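Local atomic coordinates of divalent-cation tolerance protein CutA (Thermotoga maritima, PDB entry 1O5J), a protein that is probably involved in resistance toward heavy metals, as a homotrimeric member of the CutA family, and probably binds copper. Residues Leu27-Lys32 with Glu79-Leu84; Ser49-Lys54 with Asp60-Ala65. All blocks are in the same frame, centred on the assembly; numbering follows the deposited sequence.

Contact 1 (Leu27-Lys32 with Glu79-Leu84); sequences LEIGRK and EELRKL
I29 meets both leucines of 79-84, L81 and L84, and K32 meets L84 alone. The two segments belong to helices 23-35 and 74-84. Their local axes come no closer than 11.1 Å and run roughly antiparallel, with 142° between their directions. Backbones therefore stay well apart, and side chains fill the gap.

The tight part centres on I29. Its two branches serve different partners. The CG1 branch stands beside the backbone N, anti to the carbonyl carbon (chi1 -71°). It reaches toward L84, where I29 CD1 lies 3.6 Å from the backbone L84 O and I29 CG1 lies 4.1 Å from L84 CB. These two side chains lie alongside, pointing opposite ways. The other branch, I29 CG2, touches L81 CD2 at 3.7 Å, and here L81 comes in roughly perpendicular. I29 and L81 are both buried, and both also rest on F20 of strand 13-20. The apolar patch thus continues down onto the sheet.

The looser side belongs to K32 and is partly exposed. Its stem is straight past CG and lies across the end of L84. K32 CB and CD make the nearest contacts, with K32 CD 3.9 Å from L84 CD1. The ammonium end lies a little farther off, near L84 CD2. At the margin, E80 forms a salt bridge with K36, just beyond helix 23-35. R82 points away from 27-32, to a salt bridge with E103 of another subunit.

The two helices lie side by side over the same sheet, as in the ferredoxin-like fold of CutA. Between these segments they are held by van der Waals contacts, mostly apolar, without a directional polar bond.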
loop_
_atom_site.group_PDB
_atom_site.type_symbol
_atom_site.label_atom_id
_atom_site.label_comp_id
_atom_site.label_asym_id
_atom_site.label_seq_id
_atom_site.Cartn_x
_atom_site.Cartn_y
_atom_site.Cartn_z
ATOM N N LEU A 27 -2.794 16.984 -1.209
ATOM C CA LEU A 27 -1.494 17.604 -1.389
ATOM C C LEU A 27 -1.291 18.766 -0.432
ATOM O O LEU A 27 -0.168 19.062 -0.074
ATOM C CB LEU A 27 -1.325 18.125 -2.804
ATOM C CG LEU A 27 -1.514 17.171 -3.998
ATOM C CD1 LEU A 27 -1.246 17.847 -5.337
ATOM C CD2 LEU A 27 -0.668 15.987 -3.877
ATOM N N GLU A 28 -2.378 19.468 -0.131
ATOM C CA GLU A 28 -2.382 20.576 0.798
ATOM C C GLU A 28 -2.004 20.048 2.187
ATOM O O GLU A 28 -1.159 20.611 2.886
ATOM C CB GLU A 28 -3.769 21.215 0.841
ATOM C CG GLU A 28 -3.875 22.493 1.683
ATOM C CD GLU A 28 -5.334 22.861 1.968
ATOM O OE1 GLU A 28 -5.832 23.781 1.299
ATOM O OE2 GLU A 28 -5.988 22.234 2.842
ATOM N N ILE A 29 -2.636 18.974 2.610
ATOM C CA ILE A 29 -2.293 18.397 3.914
ATOM C C ILE A 29 -0.864 17.806 3.977
ATOM O O ILE A 29 -0.114 18.017 4.977
ATOM C CB ILE A 29 -3.407 17.402 4.345
ATOM C CG1 ILE A 29 -4.654 18.199 4.719
ATOM C CG2 ILE A 29 -2.939 16.493 5.470
ATOM C CD1 ILE A 29 -5.943 17.415 4.827
ATOM N N GLY A 30 -0.472 17.098 2.916
ATOM C CA GLY A 30 0.893 16.620 2.800
ATOM C C GLY A 30 1.904 17.738 3.037
ATOM O O GLY A 30 2.823 17.583 3.831
ATOM N N ARG A 31 1.710 18.858 2.348
ATOM C CA ARG A 31 2.588 20.018 2.422
ATOM C C ARG A 31 2.606 20.603 3.836
ATOM O O ARG A 31 3.649 20.913 4.332
ATOM C CB ARG A 31 2.169 21.063 1.391
ATOM C CG ARG A 31 3.021 22.348 1.349
ATOM C CD ARG A 31 2.249 23.670 1.466
ATOM N NE ARG A 31 1.215 23.872 0.445
ATOM C CZ ARG A 31 -0.104 24.001 0.679
ATOM N NH1 ARG A 31 -0.925 24.177 -0.351
ATOM N NH2 ARG A 31 -0.617 23.943 1.915
ATOM N N LYS A 32 1.440 20.730 4.471
ATOM C CA LYS A 32 1.334 21.260 5.833
ATOM C C LYS A 32 2.039 20.346 6.796
ATOM O O LYS A 32 2.702 20.815 7.712
ATOM C CB LYS A 32 -0.155 21.425 6.237
ATOM C CG LYS A 32 -0.750 22.703 5.762
ATOM C CD LYS A 32 -2.215 22.834 6.161
ATOM C CE LYS A 32 -2.798 24.153 5.646
ATOM N NZ LYS A 32 -4.251 24.205 5.896
ATOM N N GLU A 79 -2.688 13.475 15.579
ATOM C CA GLU A 79 -3.433 14.612 16.111
ATOM C C GLU A 79 -3.493 15.751 15.086
ATOM O O GLU A 79 -4.526 16.337 14.917
ATOM C CB GLU A 79 -2.960 15.032 17.520
ATOM C CG GLU A 79 -1.563 15.586 17.635
ATOM C CD GLU A 79 -1.138 15.827 19.085
ATOM O OE1 GLU A 79 -1.773 15.253 20.005
ATOM O OE2 GLU A 79 -0.167 16.593 19.297
ATOM N N GLU A 80 -2.439 15.964 14.301
ATOM C CA GLU A 80 -2.468 16.980 13.224
ATOM C C GLU A 80 -3.376 16.571 12.054
ATOM O O GLU A 80 -4.137 17.377 11.541
ATOM C CB GLU A 80 -1.065 17.241 12.695
ATOM C CG GLU A 80 -0.962 18.431 11.753
ATOM C CD GLU A 80 -1.020 19.767 12.479
ATOM O OE1 GLU A 80 -0.889 19.769 13.709
ATOM O OE2 GLU A 80 -1.182 20.820 11.820
ATOM N N LEU A 81 -3.279 15.333 11.600
ATOM C CA LEU A 81 -4.189 14.859 10.555
ATOM C C LEU A 81 -5.628 14.953 11.025
ATOM O O LEU A 81 -6.490 15.293 10.251
ATOM C CB LEU A 81 -3.941 13.396 10.216
ATOM C CG LEU A 81 -3.065 13.102 9.043
ATOM C CD1 LEU A 81 -2.894 11.588 8.975
ATOM C CD2 LEU A 81 -3.688 13.687 7.756
ATOM N N ARG A 82 -5.863 14.628 12.285
ATOM C CA ARG A 82 -7.193 14.722 12.889
ATOM C C ARG A 82 -7.713 16.159 12.775
ATOM O O ARG A 82 -8.866 16.390 12.439
ATOM C CB ARG A 82 -7.125 14.351 14.372
ATOM C CG ARG A 82 -8.275 13.555 14.925
ATOM C CD ARG A 82 -9.555 14.311 15.085
ATOM N NE ARG A 82 -10.120 14.623 13.776
ATOM C CZ ARG A 82 -11.072 13.929 13.144
ATOM N NH1 ARG A 82 -11.448 14.360 11.942
ATOM N NH2 ARG A 82 -11.698 12.884 13.721
ATOM N N LYS A 83 -6.868 17.138 13.059
ATOM C CA LYS A 83 -7.352 18.497 13.043
ATOM C C LYS A 83 -7.556 19.050 11.635
ATOM O O LYS A 83 -8.448 19.862 11.404
ATOM C CB LYS A 83 -6.448 19.404 13.867
ATOM C CG LYS A 83 -5.357 20.095 13.115
ATOM C CD LYS A 83 -5.071 21.456 13.679
ATOM C CE LYS A 83 -3.783 21.992 13.093
ATOM N N LEU A 84 -6.754 18.588 10.698
ATOM C CA LEU A 84 -6.805 19.086 9.330
ATOM C C LEU A 84 -7.814 18.379 8.445
ATOM O O LEU A 84 -8.130 18.876 7.354
ATOM C CB LEU A 84 -5.427 19.007 8.675
ATOM C CG LEU A 84 -4.362 19.995 9.202
ATOM C CD1 LEU A 84 -3.075 19.743 8.414
ATOM C CD2 LEU A 84 -4.801 21.440 9.099
#

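Contact 2 (Ser49-Lys54 with Asp60-Ala65); sequences SGYWWK and DKEWAA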
loop_
_atom_site.group_PDB
_atom_site.type_symbol
_atom_site.label_atom_id
_atom_site.label_comp_id
_atom_site.label_asym_id
_atom_site.label_seq_id
_atom_site.Cartn_x
_atom_site.Cartn_y
_atom_site.Cartn_z
ATOM N N SER A 49 -13.334 4.287 -4.234
ATOM C CA SER A 49 -13.661 3.714 -2.953
ATOM C C SER A 49 -15.108 3.298 -2.911
ATOM O O SER A 49 -15.911 3.732 -3.737
ATOM C CB SER A 49 -13.253 4.691 -1.837
ATOM O OG SER A 49 -14.066 5.827 -1.762
ATOM N N GLY A 50 -15.436 2.418 -1.960
ATOM C CA GLY A 50 -16.803 2.040 -1.695
ATOM C C GLY A 50 -16.963 1.732 -0.218
ATOM O O GLY A 50 -16.045 1.209 0.399
ATOM N N TYR A 51 -18.115 2.105 0.335
ATOM C CA TYR A 51 -18.468 1.936 1.753
ATOM C C TYR A 51 -19.946 2.185 1.944
ATOM O O TYR A 51 -20.611 2.690 1.051
ATOM C CB TYR A 51 -17.674 2.895 2.655
ATOM C CG TYR A 51 -17.625 4.311 2.138
ATOM C CD1 TYR A 51 -16.637 4.736 1.259
ATOM C CD2 TYR A 51 -18.584 5.229 2.526
ATOM C CE1 TYR A 51 -16.638 6.049 0.766
ATOM C CE2 TYR A 51 -18.579 6.531 2.052
ATOM C CZ TYR A 51 -17.627 6.942 1.179
ATOM O OH TYR A 51 -17.704 8.280 0.768
ATOM N N TRP A 52 -20.459 1.830 3.117
ATOM C CA TRP A 52 -21.803 2.164 3.477
ATOM C C TRP A 52 -21.878 3.604 3.957
ATOM O O TRP A 52 -21.026 4.098 4.722
ATOM C CB TRP A 52 -22.307 1.245 4.579
ATOM C CG TRP A 52 -22.534 -0.146 4.109
ATOM C CD1 TRP A 52 -21.622 -1.156 4.059
ATOM C CD2 TRP A 52 -23.764 -0.688 3.610
ATOM N NE1 TRP A 52 -22.210 -2.285 3.548
ATOM C CE2 TRP A 52 -23.529 -2.028 3.293
ATOM C CE3 TRP A 52 -25.068 -0.183 3.469
ATOM C CZ2 TRP A 52 -24.536 -2.873 2.808
ATOM C CZ3 TRP A 52 -26.054 -1.008 2.976
ATOM C CH2 TRP A 52 -25.787 -2.342 2.657
ATOM N N TRP A 53 -22.890 4.285 3.490
ATOM C CA TRP A 53 -23.185 5.619 3.969
ATOM C C TRP A 53 -24.665 5.818 4.016
ATOM O O TRP A 53 -25.292 5.745 2.974
ATOM C CB TRP A 53 -22.591 6.652 3.022
ATOM C CG TRP A 53 -22.560 7.986 3.641
ATOM C CD1 TRP A 53 -23.381 9.047 3.378
ATOM C CD2 TRP A 53 -21.691 8.396 4.694
ATOM N NE1 TRP A 53 -23.049 10.104 4.191
ATOM C CE2 TRP A 53 -22.004 9.732 5.002
ATOM C CE3 TRP A 53 -20.645 7.771 5.394
ATOM C CZ2 TRP A 53 -21.312 10.461 5.982
ATOM C CZ3 TRP A 53 -19.951 8.497 6.365
ATOM C CH2 TRP A 53 -20.294 9.825 6.652
ATOM N N LYS A 54 -25.204 6.081 5.222
ATOM C CA LYS A 54 -26.609 6.289 5.466
ATOM C C LYS A 54 -27.540 5.226 4.854
ATOM O O LYS A 54 -28.808 5.570 4.402
ATOM C CB LYS A 54 -27.062 7.702 5.061
ATOM C CG LYS A 54 -26.172 8.833 5.607
ATOM C CD LYS A 54 -26.879 10.207 5.481
ATOM C CE LYS A 54 -25.900 11.348 5.168
ATOM N NZ LYS A 54 -26.530 12.701 5.344
ATOM N N ASP A 60 -17.259 6.218 -4.471
ATOM C CA ASP A 60 -16.701 7.538 -4.287
ATOM C C ASP A 60 -15.373 7.574 -5.050
ATOM O O ASP A 60 -14.833 6.548 -5.475
ATOM C CB ASP A 60 -16.507 7.733 -2.799
ATOM C CG ASP A 60 -16.356 9.200 -2.358
ATOM O OD1 ASP A 60 -16.316 10.159 -3.155
ATOM O OD2 ASP A 60 -16.252 9.468 -1.151
ATOM N N LYS A 61 -14.848 8.763 -5.195
ATOM C CA LYS A 61 -13.600 9.011 -5.870
ATOM C C LYS A 61 -12.794 9.798 -4.883
ATOM O O LYS A 61 -13.246 10.857 -4.439
ATOM C CB LYS A 61 -13.861 9.864 -7.103
ATOM C CG LYS A 61 -13.776 9.148 -8.396
ATOM C CD LYS A 61 -14.550 9.891 -9.506
ATOM C CE LYS A 61 -13.832 9.706 -10.825
ATOM N NZ LYS A 61 -14.639 10.133 -11.957
ATOM N N GLU A 62 -11.649 9.273 -4.475
ATOM C CA GLU A 62 -10.834 9.919 -3.415
ATOM C C GLU A 62 -9.362 9.960 -3.811
ATOM O O GLU A 62 -8.983 9.481 -4.885
ATOM C CB GLU A 62 -10.972 9.178 -2.078
ATOM C CG GLU A 62 -12.311 9.350 -1.372
ATOM C CD GLU A 62 -12.350 8.533 -0.117
ATOM O OE1 GLU A 62 -12.709 7.325 -0.203
ATOM O OE2 GLU A 62 -11.993 9.080 0.957
ATOM N N TRP A 63 -8.540 10.562 -2.953
ATOM C CA TRP A 63 -7.081 10.460 -3.078
ATOM C C TRP A 63 -6.544 9.796 -1.821
ATOM O O TRP A 63 -6.853 10.224 -0.705
ATOM C CB TRP A 63 -6.435 11.819 -3.328
ATOM C CG TRP A 63 -6.344 12.064 -4.810
ATOM C CD1 TRP A 63 -7.388 12.234 -5.677
ATOM C CD2 TRP A 63 -5.170 12.037 -5.599
ATOM N NE1 TRP A 63 -6.914 12.391 -6.964
ATOM C CE2 TRP A 63 -5.551 12.292 -6.937
ATOM C CE3 TRP A 63 -3.805 11.909 -5.317
ATOM C CZ2 TRP A 63 -4.632 12.342 -7.957
ATOM C CZ3 TRP A 63 -2.907 11.996 -6.331
ATOM C CH2 TRP A 63 -3.309 12.201 -7.630
ATOM N N ALA A 64 -5.722 8.766 -1.996
ATOM C CA ALA A 64 -5.112 8.127 -0.812
ATOM C C ALA A 64 -3.726 8.756 -0.604
ATOM O O ALA A 64 -3.150 9.280 -1.537
ATOM C CB ALA A 64 -4.990 6.663 -1.017
ATOM N N ALA A 65 -3.174 8.673 0.606
ATOM C CA ALA A 65 -1.791 9.104 0.832
ATOM C C ALA A 65 -1.138 8.204 1.864
ATOM O O ALA A 65 -1.799 7.792 2.832
ATOM C CB ALA A 65 -1.727 10.534 1.274
#
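S49 and D60 form an antiparallel hydrogen-bonded pair, and the N-to-C directions of the short strand segments make 119°. S49 N donates to D60 O at 3.0 Å. In return, D60 N donates to S49 O at 2.9 Å.

The side chains of S49 and D60 point to the same face of the sheet. S49 OG donates to E62 OE1 at 2.6 Å and uses the anti lone pair of that oxygen. The serine torsion, with OG between the backbone N and the carbonyl carbon (chi1 71°), directs the hydroxyl to this carboxylate. Y51 OH donates to D60 OD2 at 2.7 Å. D60 OD2 lies at the edge of the Y51 ring. The hydroxyl meets the anti side of D60 OD2, 33° out of the carboxylate plane. D60 OD1 accepts from K61 N at 2.9 Å, so both oxygens of D60 are engaged.

E62 OE2 binds the hydroxyls of Y87 and T19. S49, G50 and Y51 also pair with a strand of another subunit, which carries the sheet across the interface.

D60 thus takes two side-chain hydrogen bonds and E62 three. They would probably favour the charged form and limit rotation of each carboxylate, near where strand 41-53 pairs with another subunit.

In the fold
From the N terminus, the chain runs through strand 13-20 into helix 23-35, which supplies the first half of contact 1. It then enters strand 41-53, turns, and returns along strand 56-70. Contact 2 closes this short hairpin loop, with five residues between its segments. Helix 74-84 follows and completes contact 1, closing a loop with 46 residues between its segments. Contact 2 therefore lies wholly within the larger loop, and the two do not cross. Their centres are 18 Å apart, and they do not touch. Contact 1 joins two helices packed on the sheet. Contact 2 joins two neighbouring strands where the sheet passes into another subunit.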